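Local coordinates for aspartate aminotransferase, mitochondrial (Trypanosoma brucei brucei, PDB 4W5K), which probably catalyses amino-group transfer between L-aspartate and 2-oxoglutarate with pyridoxal 5'-phosphate as cofactor, working as a homodimer, at residues Lys77-Pro82 against Leu237-Ser242; Val208-Gln213 against Phe225-Leu230. The protein carries 1 engineered substitution. All blocks are in the same frame, centred on the assembly; numbering follows the deposited sequence.

Contact 1: Lys77-Pro82 against Leu237-Ser242. With PLP (pyridoxal-5'-phosphate), chain C.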
loop_
_atom_site.group_PDB
_atom_site.type_symbol
_atom_site.label_atom_id
_atom_site.label_comp_id
_atom_site.label_asym_id
_atom_site.label_seq_id
_atom_site.Cartn_x
_atom_site.Cartn_y
_atom_site.Cartn_z
ATOM N N LYS A 77 0.441 -19.751 9.379
ATOM C CA LYS A 77 0.038 -20.718 10.401
ATOM C C LYS A 77 -1.409 -20.498 10.857
ATOM O O LYS A 77 -2.137 -21.471 11.146
ATOM C CB LYS A 77 0.993 -20.665 11.597
ATOM C CG LYS A 77 2.378 -21.237 11.280
ATOM C CD LYS A 77 3.251 -21.384 12.519
ATOM C CE LYS A 77 3.502 -20.051 13.193
ATOM N NZ LYS A 77 4.545 -20.152 14.268
ATOM N N LEU A 78 -1.825 -19.233 10.916
ATOM C CA LEU A 78 -3.200 -18.902 11.320
ATOM C C LEU A 78 -4.180 -19.342 10.234
ATOM O O LEU A 78 -5.249 -19.891 10.535
ATOM C CB LEU A 78 -3.350 -17.394 11.602
ATOM C CG LEU A 78 -4.787 -16.922 11.876
ATOM C CD1 LEU A 78 -5.320 -17.516 13.174
ATOM C CD2 LEU A 78 -4.854 -15.396 11.901
ATOM N N CYS A 79 -3.802 -19.144 8.971
ATOM C CA CYS A 79 -4.668 -19.504 7.844
ATOM C C CYS A 79 -4.829 -21.023 7.739
ATOM O O CYS A 79 -5.966 -21.556 7.699
ATOM C CB CYS A 79 -4.106 -18.934 6.523
ATOM S SG CYS A 79 -5.094 -19.428 5.062
ATOM N N PHE A 80 -3.704 -21.747 7.738
ATOM C CA PHE A 80 -3.726 -23.158 7.350
ATOM C C PHE A 80 -3.711 -24.117 8.542
ATOM O O PHE A 80 -3.982 -25.312 8.388
ATOM C CB PHE A 80 -2.549 -23.446 6.381
ATOM C CG PHE A 80 -2.697 -22.759 5.054
ATOM C CD1 PHE A 80 -3.601 -23.236 4.117
ATOM C CD2 PHE A 80 -1.958 -21.613 4.746
ATOM C CE1 PHE A 80 -3.769 -22.615 2.898
ATOM C CE2 PHE A 80 -2.120 -20.973 3.519
ATOM C CZ PHE A 80 -3.035 -21.486 2.589
ATOM N N GLY A 81 -3.450 -23.577 9.734
ATOM C CA GLY A 81 -3.471 -24.343 10.970
ATOM C C GLY A 81 -2.182 -25.085 11.253
ATOM O O GLY A 81 -1.243 -24.979 10.472
ATOM N N PRO A 82 -2.147 -25.851 12.362
ATOM C CA PRO A 82 -0.966 -26.576 12.860
ATOM C C PRO A 82 -0.690 -27.938 12.200
ATOM O O PRO A 82 0.423 -28.448 12.319
ATOM C CB PRO A 82 -1.295 -26.776 14.342
ATOM C CG PRO A 82 -2.777 -26.927 14.358
ATOM C CD PRO A 82 -3.302 -26.007 13.270
ATOM N N LEU A 237 -3.901 -23.590 -4.837
ATOM C CA LEU A 237 -4.918 -22.807 -4.146
ATOM C C LEU A 237 -4.384 -21.398 -3.835
ATOM O O LEU A 237 -3.238 -21.261 -3.424
ATOM C CB LEU A 237 -5.327 -23.505 -2.843
ATOM C CG LEU A 237 -5.957 -22.639 -1.741
ATOM C CD1 LEU A 237 -7.417 -22.308 -2.098
ATOM C CD2 LEU A 237 -5.897 -23.362 -0.382
ATOM N N ILE A 238 -5.207 -20.367 -4.038
ATOM C CA ILE A 238 -4.828 -18.997 -3.687
ATOM C C ILE A 238 -5.698 -18.550 -2.521
ATOM O O ILE A 238 -6.897 -18.822 -2.521
ATOM C CB ILE A 238 -5.023 -18.011 -4.857
ATOM C CG1 ILE A 238 -4.333 -18.535 -6.116
ATOM C CG2 ILE A 238 -4.472 -16.601 -4.502
ATOM C CD1 ILE A 238 -5.294 -18.964 -7.168
ATOM N N VAL A 239 -5.102 -17.872 -1.539
ATOM C CA VAL A 239 -5.875 -17.337 -0.421
ATOM C C VAL A 239 -5.504 -15.873 -0.188
ATOM O O VAL A 239 -4.321 -15.570 -0.015
ATOM C CB VAL A 239 -5.630 -18.107 0.892
ATOM C CG1 VAL A 239 -6.535 -17.545 2.006
ATOM C CG2 VAL A 239 -5.914 -19.610 0.712
ATOM N N ALA A 240 -6.504 -14.980 -0.212
ATOM C CA ALA A 240 -6.315 -13.571 0.142
ATOM C C ALA A 240 -6.834 -13.407 1.555
ATOM O O ALA A 240 -8.023 -13.631 1.814
ATOM C CB ALA A 240 -7.071 -12.648 -0.818
ATOM N N GLN A 241 -5.936 -13.056 2.471
ATOM C CA GLN A 241 -6.249 -13.055 3.892
ATOM C C GLN A 241 -6.201 -11.626 4.456
ATOM O O GLN A 241 -5.162 -10.968 4.412
ATOM C CB GLN A 241 -5.254 -13.987 4.625
ATOM C CG GLN A 241 -5.330 -13.995 6.130
ATOM C CD GLN A 241 -4.290 -14.919 6.738
ATOM O OE1 GLN A 241 -3.186 -15.055 6.200
ATOM N NE2 GLN A 241 -4.610 -15.518 7.888
ATOM N N SER A 242 -7.321 -11.158 5.005
ATOM C CA SER A 242 -7.398 -9.814 5.592
ATOM C C SER A 242 -7.318 -9.821 7.114
ATOM O O SER A 242 -7.965 -10.639 7.777
ATOM C CB SER A 242 -8.708 -9.126 5.164
ATOM O OG SER A 242 -8.866 -7.884 5.837
HETATM N N1 PLP C . -12.930 -8.964 0.480
HETATM C C2 PLP C . -14.110 -8.888 1.180
HETATM C C2A PLP C . -15.128 -9.962 0.969
HETATM C C3 PLP C . -14.346 -7.835 2.064
HETATM O O3 PLP C . -15.521 -7.729 2.757
HETATM C C4 PLP C . -13.377 -6.857 2.242
HETATM C C4A PLP C . -13.562 -5.871 3.362
HETATM O O4A PLP C . -14.358 -4.940 3.207
HETATM C C5 PLP C . -12.179 -6.933 1.534
HETATM C C6 PLP C . -11.955 -8.002 0.664
HETATM C C5A PLP C . -11.112 -5.858 1.689
HETATM O O4P PLP C . -10.420 -6.013 2.896
HETATM P P PLP C . -9.185 -5.136 3.256
HETATM O O1P PLP C . -9.610 -3.909 4.005
HETATM O O2P PLP C . -8.443 -4.757 1.998
HETATM O O3P PLP C . -8.333 -6.026 4.131
#
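The last turn of helix 69-80 lies over one side of strand 238-242, with the backbones closest at Cys79 and Gln241, whose CA atoms are 7.7 Å apart, and no hydrogen bond crosses between the segments. Every second residue of the extended chain serves the helix: Leu237, Val239 and Gln241 point toward it, whereas Ile238 points away. Phe80 reaches in from the helix end. Its CG stands anti to the carbonyl carbon (chi1 -67°), which sends the ring tip first toward the strand, where CZ meets Val239 CG2 at 3.9 Å. Leu237 CD2 approaches the same ring at its edge, in plane, 4.0 Å from Phe80 CE1. One ring face is taken by the neighbouring cysteine, whose SG sits 3.6 Å above the Phe80 plane and over its centre. With SG anti to the backbone N, Cys79 also brings its sulphur to Val239 CG1, at 3.9 Å, so the two methyls of Val239 are divided between the cysteine and the aromatic ring. This is helix-on-sheet packing in the cofactor-binding domain of a fold-type I pyridoxal-phosphate enzyme, the helix covering a strand well inside a mixed sheet. The extended side chain of Gln241 brings its amide group against the helix, CD lying 4.0 Å from Cys79 CB, while Leu78 crosses it obliquely. Gly81 closes the helix, its N-H bonding to Lys77 O (N to O 2.9 Å) before the chain turns off at a positive phi of 84°. At the far end of the strand Ser242 belongs to the cofactor: its OG, anti to the backbone N, donates a hydrogen bond of 2.6 Å to PLP O3P and is also bonded to Ser244 N. Tyr62 of the second subunit binds the same cofactor.

Contact 2: Val208-Gln213 against Phe225-Leu230. With PLP (pyridoxal-5'-phosphate), chain C; MLT (D-malate), chain D.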
loop_
_atom_site.group_PDB
_atom_site.type_symbol
_atom_site.label_atom_id
_atom_site.label_comp_id
_atom_site.label_asym_id
_atom_site.label_seq_id
_atom_site.Cartn_x
_atom_site.Cartn_y
_atom_site.Cartn_z
ATOM N N VAL A 208 -9.587 -18.169 -2.800
ATOM C CA VAL A 208 -10.362 -17.945 -1.561
ATOM C C VAL A 208 -10.155 -16.531 -1.050
ATOM O O VAL A 208 -9.026 -16.123 -0.774
ATOM C CB VAL A 208 -9.953 -18.928 -0.489
ATOM C CG1 VAL A 208 -10.714 -18.622 0.858
ATOM C CG2 VAL A 208 -10.256 -20.326 -0.937
ATOM N N ASP A 209 -11.234 -15.765 -0.965
ATOM C CA ASP A 209 -11.204 -14.470 -0.286
ATOM C C ASP A 209 -11.628 -14.728 1.160
ATOM O O ASP A 209 -12.795 -15.028 1.437
ATOM C CB ASP A 209 -12.131 -13.460 -0.993
ATOM C CG ASP A 209 -12.095 -12.066 -0.349
ATOM O OD1 ASP A 209 -11.576 -11.934 0.775
ATOM O OD2 ASP A 209 -12.593 -11.099 -0.970
ATOM N N MET A 210 -10.658 -14.685 2.071
ATOM C CA MET A 210 -10.919 -14.932 3.496
ATOM C C MET A 210 -10.717 -13.639 4.274
ATOM O O MET A 210 -9.627 -13.382 4.815
ATOM C CB MET A 210 -9.996 -16.024 4.060
ATOM C CG MET A 210 -10.379 -16.398 5.518
ATOM S SD MET A 210 -9.577 -17.883 6.133
ATOM C CE MET A 210 -7.880 -17.331 6.206
ATOM N N ALA A 211 -11.764 -12.824 4.306
ATOM C CA ALA A 211 -11.655 -11.493 4.912
ATOM C C ALA A 211 -12.079 -11.483 6.373
ATOM O O ALA A 211 -11.850 -10.486 7.043
ATOM C CB ALA A 211 -12.512 -10.462 4.104
ATOM N N TYR A 212 -12.692 -12.565 6.870
ATOM C CA TYR A 212 -13.299 -12.539 8.200
ATOM C C TYR A 212 -13.023 -13.779 9.039
ATOM O O TYR A 212 -13.872 -14.176 9.815
ATOM C CB TYR A 212 -14.830 -12.350 8.081
ATOM C CG TYR A 212 -15.199 -11.100 7.320
ATOM C CD1 TYR A 212 -15.105 -9.861 7.932
ATOM C CD2 TYR A 212 -15.630 -11.160 5.986
ATOM C CE1 TYR A 212 -15.415 -8.697 7.256
ATOM C CE2 TYR A 212 -15.939 -9.995 5.286
ATOM C CZ TYR A 212 -15.819 -8.761 5.939
ATOM O OH TYR A 212 -16.116 -7.591 5.286
ATOM N N GLN A 213 -11.841 -14.368 8.915
ATOM C CA GLN A 213 -11.510 -15.532 9.751
ATOM C C GLN A 213 -11.612 -15.194 11.241
ATOM O O GLN A 213 -10.993 -14.235 11.701
ATOM C CB GLN A 213 -10.105 -16.048 9.452
ATOM C CG GLN A 213 -9.843 -17.413 10.135
ATOM C CD GLN A 213 -8.383 -17.819 10.148
ATOM O OE1 GLN A 213 -7.527 -17.103 9.632
ATOM N NE2 GLN A 213 -8.087 -18.976 10.747
ATOM N N PHE A 225 -12.176 -23.340 7.331
ATOM C CA PHE A 225 -12.431 -24.648 6.727
ATOM C C PHE A 225 -12.183 -24.675 5.211
ATOM O O PHE A 225 -11.562 -25.604 4.700
ATOM C CB PHE A 225 -13.879 -25.104 7.026
ATOM C CG PHE A 225 -14.238 -26.404 6.381
ATOM C CD1 PHE A 225 -13.736 -27.593 6.884
ATOM C CD2 PHE A 225 -15.040 -26.442 5.254
ATOM C CE1 PHE A 225 -14.057 -28.818 6.273
ATOM C CE2 PHE A 225 -15.333 -27.641 4.627
ATOM C CZ PHE A 225 -14.864 -28.834 5.154
ATOM N N VAL A 226 -12.652 -23.665 4.494
ATOM C CA VAL A 226 -12.563 -23.722 3.035
ATOM C C VAL A 226 -11.101 -23.779 2.498
ATOM O O VAL A 226 -10.798 -24.664 1.704
ATOM C CB VAL A 226 -13.348 -22.548 2.402
ATOM C CG1 VAL A 226 -13.046 -22.426 0.921
ATOM C CG2 VAL A 226 -14.853 -22.804 2.596
ATOM N N PRO A 227 -10.200 -22.893 2.964
ATOM C CA PRO A 227 -8.816 -23.050 2.463
ATOM C C PRO A 227 -8.113 -24.299 3.016
ATOM O O PRO A 227 -7.343 -24.957 2.308
ATOM C CB PRO A 227 -8.127 -21.764 2.936
ATOM C CG PRO A 227 -8.962 -21.283 4.084
ATOM C CD PRO A 227 -10.370 -21.652 3.739
ATOM N N ARG A 228 -8.401 -24.665 4.260
ATOM C CA ARG A 228 -7.762 -25.854 4.804
ATOM C C ARG A 228 -8.226 -27.130 4.099
ATOM O O ARG A 228 -7.446 -28.069 3.885
ATOM C CB ARG A 228 -8.018 -25.942 6.305
ATOM C CG ARG A 228 -7.365 -24.812 7.060
ATOM C CD ARG A 228 -7.485 -24.965 8.562
ATOM N NE ARG A 228 -6.982 -23.758 9.224
ATOM C CZ ARG A 228 -6.943 -23.588 10.544
ATOM N NH1 ARG A 228 -7.350 -24.561 11.349
ATOM N NH2 ARG A 228 -6.472 -22.452 11.054
ATOM N N HIS A 229 -9.491 -27.164 3.712
ATOM C CA HIS A 229 -10.026 -28.351 3.059
ATOM C C HIS A 229 -9.482 -28.445 1.609
ATOM O O HIS A 229 -9.160 -29.544 1.105
ATOM C CB HIS A 229 -11.559 -28.308 3.091
ATOM C CG HIS A 229 -12.224 -29.542 2.570
ATOM N ND1 HIS A 229 -12.240 -30.736 3.263
ATOM C CD2 HIS A 229 -12.936 -29.756 1.439
ATOM C CE1 HIS A 229 -12.920 -31.635 2.573
ATOM N NE2 HIS A 229 -13.355 -31.064 1.462
ATOM N N LEU A 230 -9.376 -27.293 0.949
ATOM C CA LEU A 230 -8.953 -27.282 -0.457
ATOM C C LEU A 230 -7.464 -27.514 -0.630
ATOM O O LEU A 230 -7.030 -28.014 -1.679
ATOM C CB LEU A 230 -9.318 -25.955 -1.128
ATOM C CG LEU A 230 -10.755 -25.872 -1.629
ATOM C CD1 LEU A 230 -11.136 -24.408 -1.855
ATOM C CD2 LEU A 230 -10.949 -26.728 -2.870
HETATM N N1 PLP C . -12.930 -8.964 0.480
HETATM C C2 PLP C . -14.110 -8.888 1.180
HETATM C C2A PLP C . -15.128 -9.962 0.969
HETATM C C3 PLP C . -14.346 -7.835 2.064
HETATM O O3 PLP C . -15.521 -7.729 2.757
HETATM C C4 PLP C . -13.377 -6.857 2.242
HETATM C C4A PLP C . -13.562 -5.871 3.362
HETATM O O4A PLP C . -14.358 -4.940 3.207
HETATM C C5 PLP C . -12.179 -6.933 1.534
HETATM C C6 PLP C . -11.955 -8.002 0.664
HETATM C C5A PLP C . -11.112 -5.858 1.689
HETATM O O4P PLP C . -10.420 -6.013 2.896
HETATM P P PLP C . -9.185 -5.136 3.256
HETATM O O1P PLP C . -9.610 -3.909 4.005
HETATM O O2P PLP C . -8.443 -4.757 1.998
HETATM O O3P PLP C . -8.333 -6.026 4.131
HETATM C C1 MLT D . -15.393 -30.523 9.140
HETATM O O1 MLT D . -16.414 -30.142 8.509
HETATM O O2 MLT D . -14.817 -31.603 8.846
HETATM C C2 MLT D . -14.849 -29.655 10.264
HETATM O O3 MLT D . -15.659 -28.518 10.273
#
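Strand 205-210 and helix 225-230 belong to a beta-alpha-beta crossover in the large domain, which returns to the parallel strand 238-242. The strand and helix segments run at 144° to each other, their axes 9.4 Å apart, and meet through aliphatic groups. Val208 crosses Val226 obliquely, CG2 lying 4.0 Å from Val226 CG1 and near Leu230 as well, and crosses Pro227 at about a right angle, with CG1 toward Pro227 CD. Pro227 is thus a central piece of the packing, because Met210 also crosses it at about a right angle. The methionine is extended as far as its sulphur and bent at chi3 (67°), so that SD rather than the methyl comes 4.0 Å from Pro227 CG. The polar pair is arranged differently. The Gln213 amide and the Arg228 guanidinium stand with their planes 87° apart, and Gln213 NE2 and Arg228 NH2, 3.8 Å from each other, do not bond but both donate to Leu78 O. Arg228 uses its other nitrogens for Cys79 O and for a salt bridge to Asp221, which fixes the guanidinium at the end of helix 69-80. On the side of the helix turned to helix 189-201, Phe225, its CB directed away from the strand, stacks on His189 and brings CE1 within 3.5 Å of D-malate O1; Arg193 and His189 bind this ligand well apart from the cofactor. At the strand end, Asp209 OD2 approaches PLP N1 to 2.6 Å and is bonded to His131, consistent with stabilisation of a protonated pyridine nitrogen. Ala211 sets its CB against the cofactor ring, 3.7 Å from PLP C2; Tyr212 OH, in turn, shares a 2.6 Å hydrogen bond with PLP O3, which lies at the tyrosine ring's edge.

Overall arrangement
The two contacts are neighbours in the large domain, their centres about 7 Å apart, and they join directly through the sheet: strands 205-210 and 238-242 lie side by side, with Ile238 O and Ala240 N each probably hydrogen-bonded to Val208. Along the chain, contact 2 is nested within the long loop closed by contact 1, and helix 225-230 leads straight on to strand 238-242. Helices 69-80 and 225-230, far apart in sequence, pack on adjacent parallel strands and are tied by the Arg228 side chain; Leu237 CD2 also touches Pro227 O. The strand ends of both contacts reach one PLP, contact 1 at the phosphate and contact 2 at the pyridine ring.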